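Local coordinates for protein RNA-dependent RNA Polymerase (Bombyx mori cytoplasmic polyhedrosis virus, PDB 6TZ0) that synthesises RNA on an RNA template, transcribing the double-stranded genome conservatively into plus strands and probably also making the complementary minus strands during genome replication, at residues S155-Y160 and P166-V171; N47-I52 and Q161-P166. All coordinates share one frame; numbering follows the deposited sequence.

Interaction 1 of 2, residues S155-Y160 and P166-V171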
loop_
_atom_site.group_PDB
_atom_site.type_symbol
_atom_site.label_atom_id
_atom_site.label_comp_id
_atom_site.label_asym_id
_atom_site.label_seq_id
_atom_site.Cartn_x
_atom_site.Cartn_y
_atom_site.Cartn_z
ATOM N N SER A 155 -24.397 6.743 -28.896
ATOM C CA SER A 155 -23.484 5.878 -29.635
ATOM C C SER A 155 -24.201 4.659 -30.197
ATOM O O SER A 155 -23.979 4.284 -31.357
ATOM C CB SER A 155 -22.333 5.448 -28.734
ATOM O OG SER A 155 -22.816 4.602 -27.713
ATOM N N LEU A 156 -25.084 4.046 -29.398
ATOM C CA LEU A 156 -25.853 2.897 -29.877
ATOM C C LEU A 156 -26.796 3.277 -31.015
ATOM O O LEU A 156 -26.967 2.503 -31.968
ATOM C CB LEU A 156 -26.631 2.282 -28.721
ATOM C CG LEU A 156 -25.916 1.471 -27.652
ATOM C CD1 LEU A 156 -26.771 1.408 -26.430
ATOM C CD2 LEU A 156 -25.726 0.073 -28.167
ATOM N N ASP A 157 -27.396 4.470 -30.943
ATOM C CA ASP A 157 -28.310 4.914 -31.994
ATOM C C ASP A 157 -27.577 5.164 -33.302
ATOM O O ASP A 157 -28.061 4.788 -34.373
ATOM C CB ASP A 157 -29.046 6.185 -31.576
ATOM C CG ASP A 157 -30.058 5.943 -30.495
ATOM O OD1 ASP A 157 -30.532 4.801 -30.364
ATOM O OD2 ASP A 157 -30.406 6.913 -29.795
ATOM N N VAL A 158 -26.411 5.808 -33.237
ATOM C CA VAL A 158 -25.686 6.116 -34.467
ATOM C C VAL A 158 -25.073 4.850 -35.064
ATOM O O VAL A 158 -25.022 4.693 -36.291
ATOM C CB VAL A 158 -24.647 7.219 -34.200
ATOM C CG1 VAL A 158 -23.765 7.486 -35.402
ATOM C CG2 VAL A 158 -25.371 8.482 -33.839
ATOM N N TRP A 159 -24.664 3.898 -34.219
ATOM C CA TRP A 159 -24.114 2.657 -34.757
ATOM C C TRP A 159 -25.194 1.806 -35.416
ATOM O O TRP A 159 -25.029 1.363 -36.557
ATOM C CB TRP A 159 -23.418 1.853 -33.665
ATOM C CG TRP A 159 -22.684 0.646 -34.191
ATOM C CD1 TRP A 159 -23.179 -0.616 -34.330
ATOM C CD2 TRP A 159 -21.313 0.581 -34.599
ATOM N NE1 TRP A 159 -22.220 -1.449 -34.834
ATOM C CE2 TRP A 159 -21.061 -0.740 -35.003
ATOM C CE3 TRP A 159 -20.279 1.517 -34.677
ATOM C CZ2 TRP A 159 -19.821 -1.151 -35.473
ATOM C CZ3 TRP A 159 -19.052 1.108 -35.141
ATOM C CH2 TRP A 159 -18.831 -0.213 -35.532
ATOM N N TYR A 160 -26.306 1.563 -34.725
ATOM C CA TYR A 160 -27.302 0.643 -35.261
ATOM C C TYR A 160 -28.358 1.307 -36.131
ATOM O O TYR A 160 -29.236 0.603 -36.639
ATOM C CB TYR A 160 -27.967 -0.122 -34.120
ATOM C CG TYR A 160 -27.060 -1.173 -33.547
ATOM C CD1 TYR A 160 -26.984 -2.430 -34.125
ATOM C CD2 TYR A 160 -26.236 -0.893 -32.470
ATOM C CE1 TYR A 160 -26.145 -3.390 -33.621
ATOM C CE2 TYR A 160 -25.388 -1.848 -31.961
ATOM C CZ TYR A 160 -25.348 -3.094 -32.545
ATOM O OH TYR A 160 -24.508 -4.051 -32.040
ATOM N N PRO A 166 -33.454 -3.275 -27.090
ATOM C CA PRO A 166 -34.092 -3.430 -25.762
ATOM C C PRO A 166 -33.574 -2.535 -24.647
ATOM O O PRO A 166 -34.254 -2.383 -23.619
ATOM C CB PRO A 166 -33.822 -4.900 -25.431
ATOM C CG PRO A 166 -33.639 -5.550 -26.717
ATOM C CD PRO A 166 -32.964 -4.575 -27.588
ATOM N N LEU A 167 -32.397 -1.935 -24.811
ATOM C CA LEU A 167 -31.860 -1.105 -23.741
ATOM C C LEU A 167 -32.638 0.200 -23.623
ATOM O O LEU A 167 -32.720 0.783 -22.537
ATOM C CB LEU A 167 -30.368 -0.856 -23.969
ATOM C CG LEU A 167 -29.583 -0.211 -22.821
ATOM C CD1 LEU A 167 -29.601 -1.105 -21.594
ATOM C CD2 LEU A 167 -28.158 0.093 -23.221
ATOM N N ARG A 168 -33.279 0.639 -24.714
ATOM C CA ARG A 168 -34.172 1.791 -24.637
ATOM C C ARG A 168 -35.399 1.485 -23.788
ATOM O O ARG A 168 -35.836 2.325 -22.992
ATOM C CB ARG A 168 -34.613 2.233 -26.033
ATOM C CG ARG A 168 -33.493 2.629 -26.952
ATOM C CD ARG A 168 -32.695 3.771 -26.384
ATOM N NE ARG A 168 -33.436 5.017 -26.241
ATOM C CZ ARG A 168 -33.493 5.965 -27.170
ATOM N NH1 ARG A 168 -32.852 5.811 -28.316
ATOM N NH2 ARG A 168 -34.183 7.070 -26.946
ATOM N N THR A 169 -35.963 0.285 -23.936
ATOM C CA THR A 169 -37.115 -0.083 -23.125
ATOM C C THR A 169 -36.726 -0.300 -21.675
ATOM O O THR A 169 -37.526 -0.006 -20.786
ATOM C CB THR A 169 -37.788 -1.333 -23.674
ATOM O OG1 THR A 169 -36.901 -2.445 -23.536
ATOM C CG2 THR A 169 -38.105 -1.134 -25.131
ATOM N N TYR A 170 -35.505 -0.780 -21.411
ATOM C CA TYR A 170 -35.029 -0.832 -20.026
ATOM C C TYR A 170 -34.877 0.559 -19.418
ATOM O O TYR A 170 -35.286 0.780 -18.271
ATOM C CB TYR A 170 -33.713 -1.604 -19.924
ATOM C CG TYR A 170 -33.897 -3.098 -19.812
ATOM C CD1 TYR A 170 -34.275 -3.671 -18.605
ATOM C CD2 TYR A 170 -33.675 -3.935 -20.894
ATOM C CE1 TYR A 170 -34.446 -5.029 -18.485
ATOM C CE2 TYR A 170 -33.843 -5.298 -20.782
ATOM C CZ TYR A 170 -34.225 -5.837 -19.574
ATOM O OH TYR A 170 -34.394 -7.193 -19.452
ATOM N N VAL A 171 -34.308 1.510 -20.172
ATOM C CA VAL A 171 -34.151 2.883 -19.684
ATOM C C VAL A 171 -35.510 3.525 -19.419
ATOM O O VAL A 171 -35.712 4.180 -18.387
ATOM C CB VAL A 171 -33.303 3.711 -20.674
ATOM C CG1 VAL A 171 -33.352 5.191 -20.350
ATOM C CG2 VAL A 171 -31.858 3.268 -20.625
#

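Interaction 2 of 2, residues N47-I52 and Q161-P166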
loop_
_atom_site.group_PDB
_atom_site.type_symbol
_atom_site.label_atom_id
_atom_site.label_comp_id
_atom_site.label_asym_id
_atom_site.label_seq_id
_atom_site.Cartn_x
_atom_site.Cartn_y
_atom_site.Cartn_z
ATOM N N ASN A 47 -41.448 9.626 -26.960
ATOM C CA ASN A 47 -42.701 8.881 -26.961
ATOM C C ASN A 47 -42.734 7.857 -28.091
ATOM O O ASN A 47 -43.446 6.850 -28.007
ATOM C CB ASN A 47 -43.870 9.860 -27.076
ATOM C CG ASN A 47 -45.191 9.255 -26.654
ATOM O OD1 ASN A 47 -45.259 8.113 -26.207
ATOM N ND2 ASN A 47 -46.259 10.028 -26.802
ATOM N N SER A 48 -41.949 8.083 -29.146
ATOM C CA SER A 48 -42.019 7.265 -30.351
ATOM C C SER A 48 -41.414 5.877 -30.185
ATOM O O SER A 48 -41.622 5.027 -31.058
ATOM C CB SER A 48 -41.326 7.992 -31.505
ATOM O OG SER A 48 -39.942 8.151 -31.248
ATOM N N ILE A 49 -40.677 5.623 -29.107
ATOM C CA ILE A 49 -40.079 4.308 -28.898
ATOM C C ILE A 49 -41.115 3.377 -28.281
ATOM O O ILE A 49 -41.664 3.657 -27.208
ATOM C CB ILE A 49 -38.817 4.407 -28.028
ATOM C CG1 ILE A 49 -37.659 5.025 -28.819
ATOM C CG2 ILE A 49 -38.410 3.038 -27.494
ATOM C CD1 ILE A 49 -37.497 6.513 -28.679
ATOM N N ALA A 50 -41.386 2.265 -28.958
ATOM C CA ALA A 50 -42.338 1.273 -28.483
ATOM C C ALA A 50 -41.657 0.282 -27.552
ATOM O O ALA A 50 -40.517 -0.126 -27.783
ATOM C CB ALA A 50 -42.973 0.531 -29.659
ATOM N N LEU A 51 -42.370 -0.114 -26.503
ATOM C CA LEU A 51 -41.836 -1.024 -25.502
ATOM C C LEU A 51 -41.929 -2.457 -26.012
ATOM O O LEU A 51 -43.031 -2.982 -26.201
ATOM C CB LEU A 51 -42.593 -0.874 -24.185
ATOM C CG LEU A 51 -42.452 0.487 -23.508
ATOM C CD1 LEU A 51 -43.345 0.572 -22.287
ATOM C CD2 LEU A 51 -41.009 0.753 -23.138
ATOM N N ILE A 52 -40.785 -3.086 -26.221
ATOM C CA ILE A 52 -40.736 -4.480 -26.642
ATOM C C ILE A 52 -40.638 -5.373 -25.416
ATOM O O ILE A 52 -40.024 -5.013 -24.407
ATOM C CB ILE A 52 -39.571 -4.721 -27.623
ATOM C CG1 ILE A 52 -38.235 -4.309 -27.013
ATOM C CG2 ILE A 52 -39.812 -3.979 -28.928
ATOM C CD1 ILE A 52 -37.064 -4.645 -27.861
ATOM N N GLN A 161 -28.327 2.639 -36.264
ATOM C CA GLN A 161 -29.163 3.451 -37.163
ATOM C C GLN A 161 -30.658 3.382 -36.854
ATOM O O GLN A 161 -31.462 3.990 -37.564
ATOM C CB GLN A 161 -28.934 3.100 -38.636
ATOM C CG GLN A 161 -27.553 3.408 -39.146
ATOM C CD GLN A 161 -27.412 3.107 -40.621
ATOM O OE1 GLN A 161 -28.373 2.725 -41.281
ATOM N NE2 GLN A 161 -26.200 3.238 -41.136
ATOM N N THR A 162 -31.061 2.653 -35.816
ATOM C CA THR A 162 -32.452 2.511 -35.426
ATOM C C THR A 162 -32.545 2.767 -33.936
ATOM O O THR A 162 -31.534 2.812 -33.232
ATOM C CB THR A 162 -33.029 1.118 -35.719
ATOM O OG1 THR A 162 -32.350 0.144 -34.921
ATOM C CG2 THR A 162 -32.898 0.751 -37.190
ATOM N N THR A 163 -33.768 2.925 -33.458
ATOM C CA THR A 163 -33.989 3.208 -32.054
ATOM C C THR A 163 -34.711 2.081 -31.321
ATOM O O THR A 163 -34.973 2.214 -30.123
ATOM C CB THR A 163 -34.758 4.525 -31.914
ATOM O OG1 THR A 163 -34.810 4.909 -30.539
ATOM C CG2 THR A 163 -36.168 4.388 -32.456
ATOM N N ASN A 164 -35.024 0.975 -31.994
ATOM C CA ASN A 164 -35.726 -0.142 -31.374
ATOM C C ASN A 164 -34.743 -1.252 -31.011
ATOM O O ASN A 164 -34.618 -2.248 -31.727
ATOM C CB ASN A 164 -36.861 -0.649 -32.270
ATOM C CG ASN A 164 -36.441 -0.843 -33.711
ATOM O OD1 ASN A 164 -35.279 -0.647 -34.062
ATOM N ND2 ASN A 164 -37.387 -1.237 -34.553
ATOM N N TYR A 165 -34.067 -1.076 -29.881
ATOM C CA TYR A 165 -33.254 -2.110 -29.259
ATOM C C TYR A 165 -33.587 -2.118 -27.770
ATOM O O TYR A 165 -34.015 -1.092 -27.229
ATOM C CB TYR A 165 -31.750 -1.878 -29.530
ATOM C CG TYR A 165 -31.197 -0.540 -29.124
ATOM C CD1 TYR A 165 -30.695 -0.328 -27.849
ATOM C CD2 TYR A 165 -31.154 0.505 -30.028
ATOM C CE1 TYR A 165 -30.190 0.890 -27.488
ATOM C CE2 TYR A 165 -30.651 1.720 -29.674
ATOM C CZ TYR A 165 -30.170 1.911 -28.403
ATOM O OH TYR A 165 -29.674 3.136 -28.044
ATOM N N PRO A 166 -33.454 -3.275 -27.090
ATOM C CA PRO A 166 -34.092 -3.430 -25.762
ATOM C C PRO A 166 -33.574 -2.535 -24.647
ATOM O O PRO A 166 -34.254 -2.383 -23.619
ATOM C CB PRO A 166 -33.822 -4.900 -25.431
ATOM C CG PRO A 166 -33.639 -5.550 -26.717
ATOM C CD PRO A 166 -32.964 -4.575 -27.588
#

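Interaction 1 of 2, residues S155-Y160 and P166-V171
Leu-156 and Asp-157, one turn before the C-terminal end of helix 145-160, meet Leu-167 and Arg-168 near the start of helix 166-175: a helix-loop-helix pair in the N-terminal region of the polymerase, joined by a short loop. The contact is small, 126 Å² in all, and rests on one apolar and one charged pair. Leu-156 and Leu-167 point toward each other and cross at about a right angle, with a single methyl from each making the touch, CD1 of Leu-156 at 3.7 Å from CD2 of Leu-167. Leu-167 extends CG away from its own backbone N (chi1 -170°), which carries the branched end, with CD2, across to its partner. Beside them Arg-168 bends at chi2 and chi3 and brings NH1 to the carboxylate of Asp-157. NH1 of Arg-168 forms the salt bridge with OD2 of Asp-157, 3.1 Å apart; a weak, bent hydrogen bond runs from the same NH1 to OD1 of Asp-157, 3.3 Å away at an N-H...O angle of 123°. Both oxygens face the one NH1 and the two planes stand 41° apart, which is not the flat, two-nitrogen pairing. OD1 of Asp-157 also bonds to the hydroxyl of Tyr-165 in the connecting loop, a second polar partner for this buried charge. Just before Leu-167, O of Pro-166 accepts from both Tyr-170 N and Thr-169 OG1. Helix 206-218 packs on Leu-156 through Ile-217 and Met-218, helix 774-786 covers Ser-155 and Val-158, and helix 224-237 lies against Pro-166 and Tyr-170.

Interaction 2 of 2, residues N47-I52 and Q161-P166
Tyr-165 meets Ile-52 through its backbone, C of Tyr-165 lying 4.3 Å from CD1 of Ile-52; its CB points away from 47-52, and its ring has Thr-162 O in plane at the edge. The contact is loop against loop: residues 47-52, between helix 37-44 and strand 54-58, run beside the connection of a helix-loop-helix pair, with the touching parts 29° apart in direction. No hydrogen bond crosses between them. The Pro-166 ring takes the CD1 methyl of Ile-52 over one face, CD1 of Ile-52 being 3.7 Å from CG of Pro-166 and 3.8 Å from CA of Pro-166. Ile-52 sets CG1 between its backbone N and carbonyl carbon (chi1 57°) with CD1 extended beyond, and the chain reaches the proline ring. At the other end Ile-49 lies obliquely against Thr-163, CG1 of Ile-49 at 3.3 Å from OG1 of Thr-163; CG2 of the threonine adds a longer apolar touch. The loop 47-52 is further tied to helix 166-175 by the hydrogen bond from Lys-172 NZ to the carbonyl O of Ile-49. Gln-161, with positive phi, leads out of helix 145-160, and the loop is then braced within itself: OG1 of Thr-162 donates to OD1 of Asn-164 at 3.2 Å, almost straight onto the carbonyl with a C=O...O angle of 175°.

How the interactions relate
Interaction 1 joins helices 145-160 and 166-175 directly; interaction 2 lays the loop 47-52, more than a hundred residues away in sequence, on the connection between those same helices. The two centres are 8 Å apart, and Pro-166 belongs to both. All touching residues of interaction 1 are buried, and it pairs a charge with its counter-charge beside a leucine contact. Interaction 2 sits farther from the chain's centre, mixes buried with partly exposed residues and relies on isoleucine packing. Tyr-165 of interaction 2 reaches Asp-157 of interaction 1, while Arg-168 NH1 packs against Thr-163 OG1.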